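Local structure of Non-atp dependent l-selective hydantoinase (Arthrobacter aurescens, 1GKR) at residues 2-8 / 41-47; 65-69 / 96-100; 190-194 / 210-215; 305-309 / 363-368. The protein hydrolyses the cyclic amide of 5-substituted hydantoins with substrate-dependent stereoselectivity, using two zinc ions per subunit, and works as a homotetramer. The contacts are given in a common frame with arbitrary orientation. Numbering follows the deposited sequence.

Interaction 1. Residues 2-8 / 41-47; sequences FDVIVKN and ASRTIDA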
loop_
_atom_site.group_PDB
_atom_site.type_symbol
_atom_site.label_atom_id
_atom_site.label_comp_id
_atom_site.label_asym_id
_atom_site.label_seq_id
_atom_site.Cartn_x
_atom_site.Cartn_y
_atom_site.Cartn_z
ATOM N N PHE A 2 48.458 21.527 -22.197
ATOM C CA PHE A 2 47.653 21.207 -21.023
ATOM C C PHE A 2 48.383 21.418 -19.707
ATOM O O PHE A 2 49.583 21.172 -19.609
ATOM C CB PHE A 2 47.152 19.763 -21.132
ATOM C CG PHE A 2 46.190 19.545 -22.271
ATOM C CD1 PHE A 2 44.902 20.072 -22.223
ATOM C CD2 PHE A 2 46.581 18.850 -23.404
ATOM C CE1 PHE A 2 44.022 19.909 -23.283
ATOM C CE2 PHE A 2 45.706 18.685 -24.466
ATOM C CZ PHE A 2 44.425 19.217 -24.404
ATOM N N ASP A 3 47.649 21.873 -18.694
ATOM C CA ASP A 3 48.256 22.124 -17.396
ATOM C C ASP A 3 48.672 20.822 -16.743
ATOM O O ASP A 3 49.757 20.733 -16.173
ATOM C CB ASP A 3 47.299 22.884 -16.472
ATOM C CG ASP A 3 46.860 24.219 -17.052
ATOM O OD1 ASP A 3 47.669 24.854 -17.759
ATOM O OD2 ASP A 3 45.713 24.643 -16.793
ATOM N N VAL A 4 47.821 19.807 -16.821
ATOM C CA VAL A 4 48.151 18.518 -16.227
ATOM C C VAL A 4 47.389 17.386 -16.887
ATOM O O VAL A 4 46.276 17.574 -17.381
ATOM C CB VAL A 4 47.864 18.505 -14.694
ATOM C CG1 VAL A 4 46.487 19.016 -14.428
ATOM C CG2 VAL A 4 48.005 17.093 -14.128
ATOM N N ILE A 5 48.014 16.214 -16.907
ATOM C CA ILE A 5 47.420 15.020 -17.472
ATOM C C ILE A 5 47.534 13.906 -16.451
ATOM O O ILE A 5 48.622 13.621 -15.942
ATOM C CB ILE A 5 48.142 14.570 -18.757
ATOM C CG1 ILE A 5 47.738 15.468 -19.919
ATOM C CG2 ILE A 5 47.777 13.126 -19.100
ATOM C CD1 ILE A 5 48.427 15.104 -21.214
ATOM N N VAL A 6 46.402 13.293 -16.128
ATOM C CA VAL A 6 46.393 12.182 -15.189
ATOM C C VAL A 6 46.172 10.999 -16.106
ATOM O O VAL A 6 45.107 10.878 -16.716
ATOM C CB VAL A 6 45.217 12.272 -14.198
ATOM C CG1 VAL A 6 45.376 11.218 -13.131
ATOM C CG2 VAL A 6 45.144 13.663 -13.586
ATOM N N LYS A 7 47.171 10.137 -16.239
ATOM C CA LYS A 7 46.985 9.012 -17.129
ATOM C C LYS A 7 46.889 7.642 -16.499
ATOM O O LYS A 7 47.306 7.435 -15.356
ATOM C CB LYS A 7 48.040 9.025 -18.236
ATOM C CG LYS A 7 49.466 9.200 -17.824
ATOM C CD LYS A 7 50.258 9.586 -19.076
ATOM C CE LYS A 7 51.758 9.405 -18.882
ATOM N NZ LYS A 7 52.132 7.980 -18.569
ATOM N N ASN A 8 46.307 6.722 -17.270
ATOM C CA ASN A 8 46.089 5.347 -16.856
ATOM C C ASN A 8 45.123 5.334 -15.701
ATOM O O ASN A 8 45.386 4.749 -14.651
ATOM C CB ASN A 8 47.403 4.692 -16.455
ATOM C CG ASN A 8 48.431 4.786 -17.549
ATOM O OD1 ASN A 8 48.150 4.455 -18.701
ATOM N ND2 ASN A 8 49.630 5.251 -17.205
ATOM N N ALA A 41 51.944 18.384 -21.511
ATOM C CA ALA A 41 51.332 18.929 -20.314
ATOM C C ALA A 41 52.440 19.388 -19.377
ATOM O O ALA A 41 53.486 18.750 -19.296
ATOM C CB ALA A 41 50.475 17.866 -19.637
ATOM N N SER A 42 52.216 20.493 -18.674
ATOM C CA SER A 42 53.210 21.018 -17.740
ATOM C C SER A 42 53.540 19.987 -16.679
ATOM O O SER A 42 54.690 19.820 -16.297
ATOM C CB SER A 42 52.686 22.266 -17.029
ATOM O OG SER A 42 52.179 23.218 -17.944
ATOM N N ARG A 43 52.515 19.296 -16.202
ATOM C CA ARG A 43 52.683 18.304 -15.156
ATOM C C ARG A 43 51.987 17.012 -15.581
ATOM O O ARG A 43 50.969 17.045 -16.257
ATOM C CB ARG A 43 52.082 18.877 -13.857
ATOM C CG ARG A 43 51.886 17.904 -12.682
ATOM C CD ARG A 43 53.145 17.668 -11.822
ATOM N NE ARG A 43 52.866 16.856 -10.625
ATOM C CZ ARG A 43 52.260 17.299 -9.518
ATOM N NH1 ARG A 43 51.856 18.569 -9.419
ATOM N NH2 ARG A 43 52.051 16.462 -8.506
ATOM N N THR A 44 52.553 15.875 -15.202
ATOM C CA THR A 44 51.961 14.593 -15.538
ATOM C C THR A 44 51.838 13.687 -14.320
ATOM O O THR A 44 52.792 13.495 -13.566
ATOM C CB THR A 44 52.777 13.876 -16.631
ATOM O OG1 THR A 44 52.353 14.350 -17.911
ATOM C CG2 THR A 44 52.578 12.373 -16.576
ATOM N N ILE A 45 50.644 13.138 -14.126
ATOM C CA ILE A 45 50.402 12.243 -13.013
ATOM C C ILE A 45 50.054 10.880 -13.587
ATOM O O ILE A 45 49.182 10.764 -14.448
ATOM C CB ILE A 45 49.201 12.691 -12.165
ATOM C CG1 ILE A 45 49.305 14.172 -11.798
ATOM C CG2 ILE A 45 49.116 11.819 -10.930
ATOM C CD1 ILE A 45 50.246 14.446 -10.689
ATOM N N ASP A 46 50.726 9.842 -13.114
ATOM C CA ASP A 46 50.430 8.506 -13.597
ATOM C C ASP A 46 49.643 7.800 -12.513
ATOM O O ASP A 46 50.170 7.557 -11.428
ATOM C CB ASP A 46 51.711 7.726 -13.861
ATOM C CG ASP A 46 51.470 6.465 -14.685
ATOM O OD1 ASP A 46 50.430 5.791 -14.490
ATOM O OD2 ASP A 46 52.338 6.146 -15.527
ATOM N N ALA A 47 48.387 7.471 -12.798
ATOM C CA ALA A 47 47.552 6.786 -11.816
ATOM C C ALA A 47 47.936 5.307 -11.753
ATOM O O ALA A 47 47.554 4.588 -10.826
ATOM C CB ALA A 47 46.076 6.942 -12.180
#

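Interaction 2. Residues 65-69 / 96-100; sequences DMDLK and TFPPT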
loop_
_atom_site.group_PDB
_atom_site.type_symbol
_atom_site.label_atom_id
_atom_site.label_comp_id
_atom_site.label_asym_id
_atom_site.label_seq_id
_atom_site.Cartn_x
_atom_site.Cartn_y
_atom_site.Cartn_z
ATOM N N ASP A 65 32.951 27.068 13.113
ATOM C CA ASP A 65 33.839 28.232 13.089
ATOM C C ASP A 65 33.191 29.482 13.691
ATOM O O ASP A 65 32.440 29.401 14.666
ATOM C CB ASP A 65 34.276 28.522 11.645
ATOM C CG ASP A 65 35.616 29.266 11.553
ATOM O OD1 ASP A 65 36.676 28.619 11.723
ATOM O OD2 ASP A 65 35.609 30.494 11.298
ATOM N N MET A 66 33.492 30.636 13.101
ATOM C CA MET A 66 32.967 31.918 13.561
ATOM C C MET A 66 33.306 32.182 15.029
ATOM O O MET A 66 34.375 31.783 15.493
ATOM C CB MET A 66 31.462 31.982 13.320
ATOM C CG MET A 66 31.098 31.711 11.867
ATOM S SD MET A 66 32.054 32.721 10.684
ATOM C CE MET A 66 30.927 34.124 10.476
ATOM N N ASP A 67 32.414 32.837 15.764
ATOM C CA ASP A 67 32.696 33.154 17.166
ATOM C C ASP A 67 32.999 31.958 18.057
ATOM O O ASP A 67 33.499 32.110 19.171
ATOM C CB ASP A 67 31.546 33.965 17.786
ATOM C CG ASP A 67 31.424 35.361 17.194
ATOM O OD1 ASP A 67 32.279 35.742 16.354
ATOM O OD2 ASP A 67 30.468 36.076 17.569
ATOM N N LEU A 68 32.715 30.764 17.567
ATOM C CA LEU A 68 32.962 29.567 18.352
ATOM C C LEU A 68 34.114 28.754 17.789
ATOM O O LEU A 68 34.290 27.590 18.149
ATOM C CB LEU A 68 31.699 28.702 18.364
ATOM C CG LEU A 68 30.403 29.392 18.791
ATOM C CD1 LEU A 68 29.246 28.415 18.645
ATOM C CD2 LEU A 68 30.529 29.893 20.235
ATOM N N LYS A 69 34.909 29.358 16.920
ATOM C CA LYS A 69 35.984 28.611 16.305
ATOM C C LYS A 69 36.961 27.921 17.256
ATOM O O LYS A 69 37.456 26.845 16.944
ATOM C CB LYS A 69 36.734 29.482 15.297
ATOM C CG LYS A 69 37.677 30.496 15.882
ATOM C CD LYS A 69 38.127 31.488 14.803
ATOM C CE LYS A 69 37.007 32.462 14.461
ATOM N NZ LYS A 69 37.372 33.398 13.360
ATOM N N THR A 96 25.780 27.830 13.966
ATOM C CA THR A 96 26.999 28.411 14.503
ATOM C C THR A 96 26.602 29.705 15.181
ATOM O O THR A 96 25.419 30.016 15.261
ATOM C CB THR A 96 28.041 28.700 13.363
ATOM O OG1 THR A 96 29.192 29.330 13.923
ATOM C CG2 THR A 96 27.465 29.610 12.301
ATOM N N PHE A 97 27.573 30.444 15.706
ATOM C CA PHE A 97 27.241 31.719 16.310
ATOM C C PHE A 97 28.173 32.790 15.800
ATOM O O PHE A 97 29.394 32.648 15.876
ATOM C CB PHE A 97 27.323 31.699 17.826
ATOM C CG PHE A 97 26.732 32.930 18.448
ATOM C CD1 PHE A 97 25.355 33.027 18.657
ATOM C CD2 PHE A 97 27.532 34.036 18.737
ATOM C CE1 PHE A 97 24.780 34.212 19.142
ATOM C CE2 PHE A 97 26.975 35.224 19.220
ATOM C CZ PHE A 97 25.595 35.312 19.422
ATOM N N PRO A 98 27.606 33.869 15.244
ATOM C CA PRO A 98 26.156 34.030 15.120
ATOM C C PRO A 98 25.558 33.045 14.109
ATOM O O PRO A 98 26.240 32.580 13.196
ATOM C CB PRO A 98 26.017 35.476 14.668
ATOM C CG PRO A 98 27.229 35.664 13.824
ATOM C CD PRO A 98 28.317 35.009 14.642
ATOM N N PRO A 99 24.270 32.719 14.262
ATOM C CA PRO A 99 23.557 31.792 13.381
ATOM C C PRO A 99 23.515 32.337 11.973
ATOM O O PRO A 99 23.281 33.525 11.789
ATOM C CB PRO A 99 22.159 31.748 13.984
ATOM C CG PRO A 99 22.381 32.106 15.399
ATOM C CD PRO A 99 23.367 33.223 15.301
ATOM N N THR A 100 23.727 31.482 10.980
ATOM C CA THR A 100 23.676 31.954 9.607
ATOM C C THR A 100 22.206 32.025 9.177
ATOM O O THR A 100 21.772 31.298 8.291
ATOM C CB THR A 100 24.450 31.022 8.664
ATOM O OG1 THR A 100 25.707 30.671 9.257
ATOM C CG2 THR A 100 24.708 31.729 7.344
#

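Interaction 3. Residues 190-194 / 210-215; sequences IQALQ and ASQPVF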
loop_
_atom_site.group_PDB
_atom_site.type_symbol
_atom_site.label_atom_id
_atom_site.label_comp_id
_atom_site.label_asym_id
_atom_site.label_seq_id
_atom_site.Cartn_x
_atom_site.Cartn_y
_atom_site.Cartn_z
ATOM N N ILE A 190 10.526 13.369 22.559
ATOM C CA ILE A 190 11.845 13.116 23.101
ATOM C C ILE A 190 11.898 13.652 24.526
ATOM O O ILE A 190 12.393 12.975 25.424
ATOM C CB ILE A 190 12.929 13.772 22.254
ATOM C CG1 ILE A 190 13.010 13.056 20.912
ATOM C CG2 ILE A 190 14.264 13.685 22.956
ATOM C CD1 ILE A 190 14.023 13.637 19.962
ATOM N N GLN A 191 11.377 14.855 24.744
ATOM C CA GLN A 191 11.377 15.422 26.087
ATOM C C GLN A 191 10.618 14.532 27.059
ATOM O O GLN A 191 11.111 14.237 28.149
ATOM C CB GLN A 191 10.728 16.795 26.096
ATOM C CG GLN A 191 11.517 17.866 25.396
ATOM C CD GLN A 191 10.785 19.194 25.392
ATOM O OE1 GLN A 191 11.174 20.123 24.683
ATOM N NE2 GLN A 191 9.715 19.292 26.189
ATOM N N ALA A 192 9.418 14.108 26.669
ATOM C CA ALA A 192 8.609 13.255 27.532
ATOM C C ALA A 192 9.342 11.966 27.859
ATOM O O ALA A 192 9.413 11.560 29.022
ATOM C CB ALA A 192 7.276 12.943 26.875
ATOM N N LEU A 193 9.887 11.315 26.842
ATOM C CA LEU A 193 10.610 10.082 27.076
ATOM C C LEU A 193 11.852 10.307 27.951
ATOM O O LEU A 193 12.180 9.470 28.791
ATOM C CB LEU A 193 11.000 9.451 25.745
ATOM C CG LEU A 193 9.805 8.957 24.943
ATOM C CD1 LEU A 193 10.278 8.470 23.600
ATOM C CD2 LEU A 193 9.102 7.850 25.705
ATOM N N GLN A 194 12.542 11.429 27.767
ATOM C CA GLN A 194 13.725 11.705 28.578
ATOM C C GLN A 194 13.368 11.707 30.048
ATOM O O GLN A 194 14.080 11.125 30.867
ATOM C CB GLN A 194 14.320 13.060 28.232
ATOM C CG GLN A 194 15.415 13.012 27.209
ATOM C CD GLN A 194 15.852 14.393 26.789
ATOM O OE1 GLN A 194 16.761 14.541 25.984
ATOM N NE2 GLN A 194 15.197 15.418 27.330
ATOM N N ALA A 210 16.945 4.896 23.706
ATOM C CA ALA A 210 15.534 4.699 24.008
ATOM C C ALA A 210 14.766 5.994 24.164
ATOM O O ALA A 210 13.555 6.008 23.970
ATOM C CB ALA A 210 15.380 3.872 25.254
ATOM N N SER A 211 15.460 7.074 24.519
ATOM C CA SER A 211 14.796 8.366 24.706
ATOM C C SER A 211 14.449 9.037 23.371
ATOM O O SER A 211 13.651 9.975 23.326
ATOM C CB SER A 211 15.658 9.301 25.575
ATOM O OG SER A 211 16.836 9.719 24.910
ATOM N N GLN A 212 15.049 8.554 22.289
ATOM C CA GLN A 212 14.782 9.085 20.957
ATOM C C GLN A 212 14.623 7.888 20.034
ATOM O O GLN A 212 15.369 7.732 19.082
ATOM C CB GLN A 212 15.947 9.957 20.489
ATOM C CG GLN A 212 16.318 11.053 21.484
ATOM C CD GLN A 212 17.329 12.059 20.941
ATOM O OE1 GLN A 212 17.934 12.810 21.702
ATOM N NE2 GLN A 212 17.507 12.085 19.626
ATOM N N PRO A 213 13.635 7.022 20.315
ATOM C CA PRO A 213 13.336 5.807 19.546
ATOM C C PRO A 213 13.012 6.025 18.079
ATOM O O PRO A 213 12.760 7.154 17.657
ATOM C CB PRO A 213 12.170 5.186 20.319
ATOM C CG PRO A 213 11.480 6.366 20.886
ATOM C CD PRO A 213 12.620 7.231 21.365
ATOM N N VAL A 214 13.006 4.943 17.303
ATOM C CA VAL A 214 12.728 5.069 15.881
ATOM C C VAL A 214 11.309 5.543 15.602
ATOM O O VAL A 214 11.089 6.312 14.665
ATOM C CB VAL A 214 12.954 3.739 15.097
ATOM C CG1 VAL A 214 14.268 3.120 15.477
ATOM C CG2 VAL A 214 11.845 2.790 15.354
ATOM N N PHE A 215 10.347 5.119 16.417
ATOM C CA PHE A 215 8.973 5.507 16.147
ATOM C C PHE A 215 8.793 7.018 16.112
ATOM O O PHE A 215 7.979 7.524 15.337
ATOM C CB PHE A 215 8.014 4.820 17.127
ATOM C CG PHE A 215 7.691 5.617 18.345
ATOM C CD1 PHE A 215 6.787 6.675 18.282
ATOM C CD2 PHE A 215 8.255 5.289 19.571
ATOM C CE1 PHE A 215 6.443 7.396 19.422
ATOM C CE2 PHE A 215 7.921 6.003 20.727
ATOM C CZ PHE A 215 7.014 7.058 20.653
HETATM O O HOH W 1 17.811 12.512 24.555
#

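Interaction 4. Residues 305-309 / 363-368; sequences LIDTL and VMCEKP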
loop_
_atom_site.group_PDB
_atom_site.type_symbol
_atom_site.label_atom_id
_atom_site.label_comp_id
_atom_site.label_asym_id
_atom_site.label_seq_id
_atom_site.Cartn_x
_atom_site.Cartn_y
_atom_site.Cartn_z
ATOM N N LEU A 305 18.142 2.712 -2.261
ATOM C CA LEU A 305 17.132 3.397 -1.455
ATOM C C LEU A 305 17.697 4.582 -0.674
ATOM O O LEU A 305 16.953 5.428 -0.175
ATOM C CB LEU A 305 16.460 2.435 -0.487
ATOM C CG LEU A 305 15.419 1.527 -1.131
ATOM C CD1 LEU A 305 16.107 0.592 -2.089
ATOM C CD2 LEU A 305 14.697 0.748 -0.066
ATOM N N ILE A 306 19.014 4.641 -0.555
ATOM C CA ILE A 306 19.640 5.740 0.147
ATOM C C ILE A 306 20.246 6.656 -0.903
ATOM O O ILE A 306 21.179 6.285 -1.592
ATOM C CB ILE A 306 20.687 5.207 1.109
ATOM C CG1 ILE A 306 19.965 4.405 2.198
ATOM C CG2 ILE A 306 21.506 6.345 1.666
ATOM C CD1 ILE A 306 20.841 3.930 3.311
ATOM N N ASP A 307 19.705 7.856 -1.020
ATOM C CA ASP A 307 20.148 8.803 -2.033
ATOM C C ASP A 307 21.508 9.453 -1.869
ATOM O O ASP A 307 22.249 9.579 -2.843
ATOM C CB ASP A 307 19.084 9.879 -2.196
ATOM C CG ASP A 307 17.745 9.291 -2.539
ATOM O OD1 ASP A 307 17.640 8.758 -3.662
ATOM O OD2 ASP A 307 16.814 9.335 -1.694
ATOM N N THR A 308 21.840 9.883 -0.658
ATOM C CA THR A 308 23.129 10.525 -0.427
ATOM C C THR A 308 23.736 10.132 0.906
ATOM O O THR A 308 23.055 9.662 1.818
ATOM C CB THR A 308 23.014 12.061 -0.412
ATOM O OG1 THR A 308 22.223 12.452 0.716
ATOM C CG2 THR A 308 22.372 12.580 -1.690
ATOM N N LEU A 309 25.035 10.350 1.014
ATOM C CA LEU A 309 25.760 10.064 2.235
ATOM C C LEU A 309 26.417 11.381 2.659
ATOM O O LEU A 309 27.019 12.086 1.843
ATOM C CB LEU A 309 26.800 8.984 1.967
ATOM C CG LEU A 309 26.633 7.629 2.663
ATOM C CD1 LEU A 309 25.185 7.232 2.735
ATOM C CD2 LEU A 309 27.446 6.578 1.921
ATOM N N VAL A 363 26.224 8.060 -4.562
ATOM C CA VAL A 363 25.729 8.646 -3.317
ATOM C C VAL A 363 26.674 9.647 -2.622
ATOM O O VAL A 363 26.225 10.455 -1.796
ATOM C CB VAL A 363 25.366 7.549 -2.300
ATOM C CG1 VAL A 363 24.386 6.581 -2.901
ATOM C CG2 VAL A 363 26.607 6.834 -1.857
ATOM N N MET A 364 27.967 9.598 -2.948
ATOM C CA MET A 364 28.933 10.495 -2.328
ATOM C C MET A 364 29.405 11.620 -3.221
ATOM O O MET A 364 30.043 12.557 -2.733
ATOM C CB MET A 364 30.152 9.718 -1.812
ATOM C CG MET A 364 29.812 8.841 -0.646
ATOM S SD MET A 364 31.211 8.052 0.121
ATOM C CE MET A 364 31.670 9.286 1.327
ATOM N N CYS A 365 29.101 11.543 -4.516
ATOM C CA CYS A 365 29.529 12.584 -5.442
ATOM C C CYS A 365 28.419 13.124 -6.323
ATOM O O CYS A 365 28.079 14.300 -6.261
ATOM C CB CYS A 365 30.647 12.066 -6.346
ATOM S SG CYS A 365 32.001 11.228 -5.488
ATOM N N GLU A 366 27.854 12.254 -7.148
ATOM C CA GLU A 366 26.820 12.662 -8.083
ATOM C C GLU A 366 25.524 13.230 -7.519
ATOM O O GLU A 366 25.212 14.396 -7.774
ATOM C CB GLU A 366 26.515 11.505 -9.030
ATOM C CG GLU A 366 27.557 11.344 -10.119
ATOM C CD GLU A 366 27.485 10.004 -10.828
ATOM O OE1 GLU A 366 26.358 9.486 -10.988
ATOM O OE2 GLU A 366 28.557 9.489 -11.236
ATOM N N LYS A 367 24.769 12.432 -6.766
ATOM C CA LYS A 367 23.501 12.913 -6.237
ATOM C C LYS A 367 23.613 14.178 -5.384
ATOM O O LYS A 367 22.854 15.138 -5.577
ATOM C CB LYS A 367 22.785 11.799 -5.464
ATOM C CG LYS A 367 21.655 11.146 -6.247
ATOM C CD LYS A 367 21.296 9.778 -5.660
ATOM C CE LYS A 367 20.076 9.175 -6.352
ATOM N NZ LYS A 367 20.195 9.314 -7.836
ATOM N N PRO A 368 24.534 14.197 -4.409
ATOM C CA PRO A 368 24.571 15.452 -3.656
ATOM C C PRO A 368 24.755 16.678 -4.579
ATOM O O PRO A 368 24.029 17.654 -4.458
ATOM C CB PRO A 368 25.723 15.235 -2.662
ATOM C CG PRO A 368 26.431 13.976 -3.167
ATOM C CD PRO A 368 25.375 13.164 -3.783
#

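Interaction 1. Residues 2-8 / 41-47
Six main-chain hydrogen bonds join the two segments as parallel neighbours, with the axes of strands 4-7 and 44-46 approaching to 4.7 Å at 12°. The donors switch sides: S42 N reaches F2 O (2.9 Å) and R43 N reaches D3 O (3.1 Å), I5 N returns to R43 O (3.1 Å), I45 N meets I5 O (2.8 Å, 176°), K7 N meets I45 O (2.8 Å) and A47 N meets K7 O (2.8 Å). The main chain of V4 and V6 is engaged on the other side, with V24 and I22 of strand 16-25; there D3 and V4 together oppose V24, a classic beta bulge, while D3 OD2 accepts from D26 N. At the far end D46 gathers several donors: its OD1 takes N8 ND2 (2.9 Å, 170°) and also G48 N, whereas its OD2 forms a salt bridge with K7 NZ at 3.6 Å. Apolar contacts occur on both faces: I5 CG1 lies 3.6 Å from A41 CB, and V4 CG2 lies 4.0 Å from I45 CG1. V6 and I45 rest on L389 and I391 of strand 389-393, so N- and C-terminal strands meet here, as in the beta-sandwich domain of hydantoinases and dihydropyrimidinases.

Interaction 2. Residues 65-69 / 96-100
This is a loop-to-loop contact at the C-terminal end of the barrel strands, between the loop after strand 51-62 and the loop after strand 87-92. Its one direct hydrogen bond is weak: D67 N to F97 O, 3.0 Å with an N-H...O angle of 132°. Van der Waals contacts flank it, with M66 CB 3.4 Å from F97 O and L68 CD1 3.9 Å from F97 CB. The first segment is a tight turn, held by L68 N to D65 O (3.2 Å) and K69 N to M66 O (2.9 Å); D65 OD2 also accepts M66 N (2.8 Å) and pairs with R116. In the other segment the peptide before P98 is cis, and P98 CD comes 3.8 Å from D67 OD2. T96 OG1 lies 3.5 Å from M66 CB and is hydrogen-bonded to I64 O, and the T96 side chain stands about 8 Å from that of the zinc ligand H62. Adjacent loops meeting beside the metal-binding end of a TIM barrel are characteristic of the amidohydrolase fold.

Interaction 3. Residues 190-194 / 210-215
Helix 187-199 packs here against the short link between helices 205-211 and 214-231, all three lying in the connection from strand 179-182 to strand 234-237 of the TIM barrel. Along the helix, I190 comes first: its CA is 3.6 Å from S211 O, and its CG2 is 3.6 Å from Q212 CG. One turn on, L193 points at the link and has the widest set of neighbours. Its CB lies 3.6 Å from S211 O, while its CD1 is 3.5 Å from P213 CD, 4.1 Å from A210 O and 4.5 Å from F215 CE2, so the leucine fills the angle between the two helices, P213 being the N-cap residue of the second. L193 and F215 also meet F167 of a second subunit, which places the contact beside a tetramer interface. Q194 closes the segment with CG 4.1 Å from S211 CB, and its polar end is bridged rather than bonded directly. S211 OG is already paired with Y208 O; Q212 NE2 is bonded to E185, and the Q212 side chain lies about 6 Å from that of the zinc ligand H183. The bridge is a single water lying 2.7 Å from Q194 OE1, 3.0 Å from S211 OG and 2.9 Å from Q212 OE1.

Interaction 4. Residues 305-309 / 363-368
L309 and K367 both turn toward the opposite segment, and both carry a chi1 between the usual wells (-115° and -102°), as fits tight packing of strand 308-309 on helix 357-372. L309 places CD2 3.9 Å from V363 CG2 and CB 4.0 Å from M364 CG, M364 being extended at chi2 (-173°); M345 of helix 341-350 adjoins both L309 and M364. K367 is extended through chi2 and chi3 (161° and 174°), so its methylenes pass along D307: CD is 3.0 Å from D307 O, and CE is 3.7 Å from D307 OD1. The carboxylate has its partner in C261 N, through OD2, while K367 NZ makes a long, weak ion pair with E362. T308, in the p rotamer, sets CG2 3.9 Å from K367 CB and 3.7 Å from P368 CD, while its OG1 bonds to E59. The helix is widened by a pi-type turn at 363-366 and kinked at P368, and V363 O accepts L309 N (3.1 Å, 148°), with T308 CA also 3.4 Å from that oxygen. One main-chain hydrogen bond, CH-to-carbonyl contacts and apolar packing thus together join this helix to a barrel strand that leads toward the zinc ligand D312.

Burial and chemistry change together across the four contacts. Interaction 1 lies farthest out, 30 Å from the chain centre in the beta-sandwich domain, and relies on repeated main-chain hydrogen bonds with a salt bridge at one end. Interaction 4, 10 Å from the centre, is the buried one and is held by one main-chain hydrogen bond, carbonyl contacts and apolar packing. Interactions 2 and 3 are only partly buried, one with a weak direct bond, the other with a water bridge, while L193 and F215 nearby meet a second subunit. Interactions 2, 3 and 4 all belong to the barrel, with centres 28 to 29 Å apart. Strand 51-62 relates two of them: the 65-69 loop follows it, and P368 and T308 of interaction 4 contact it.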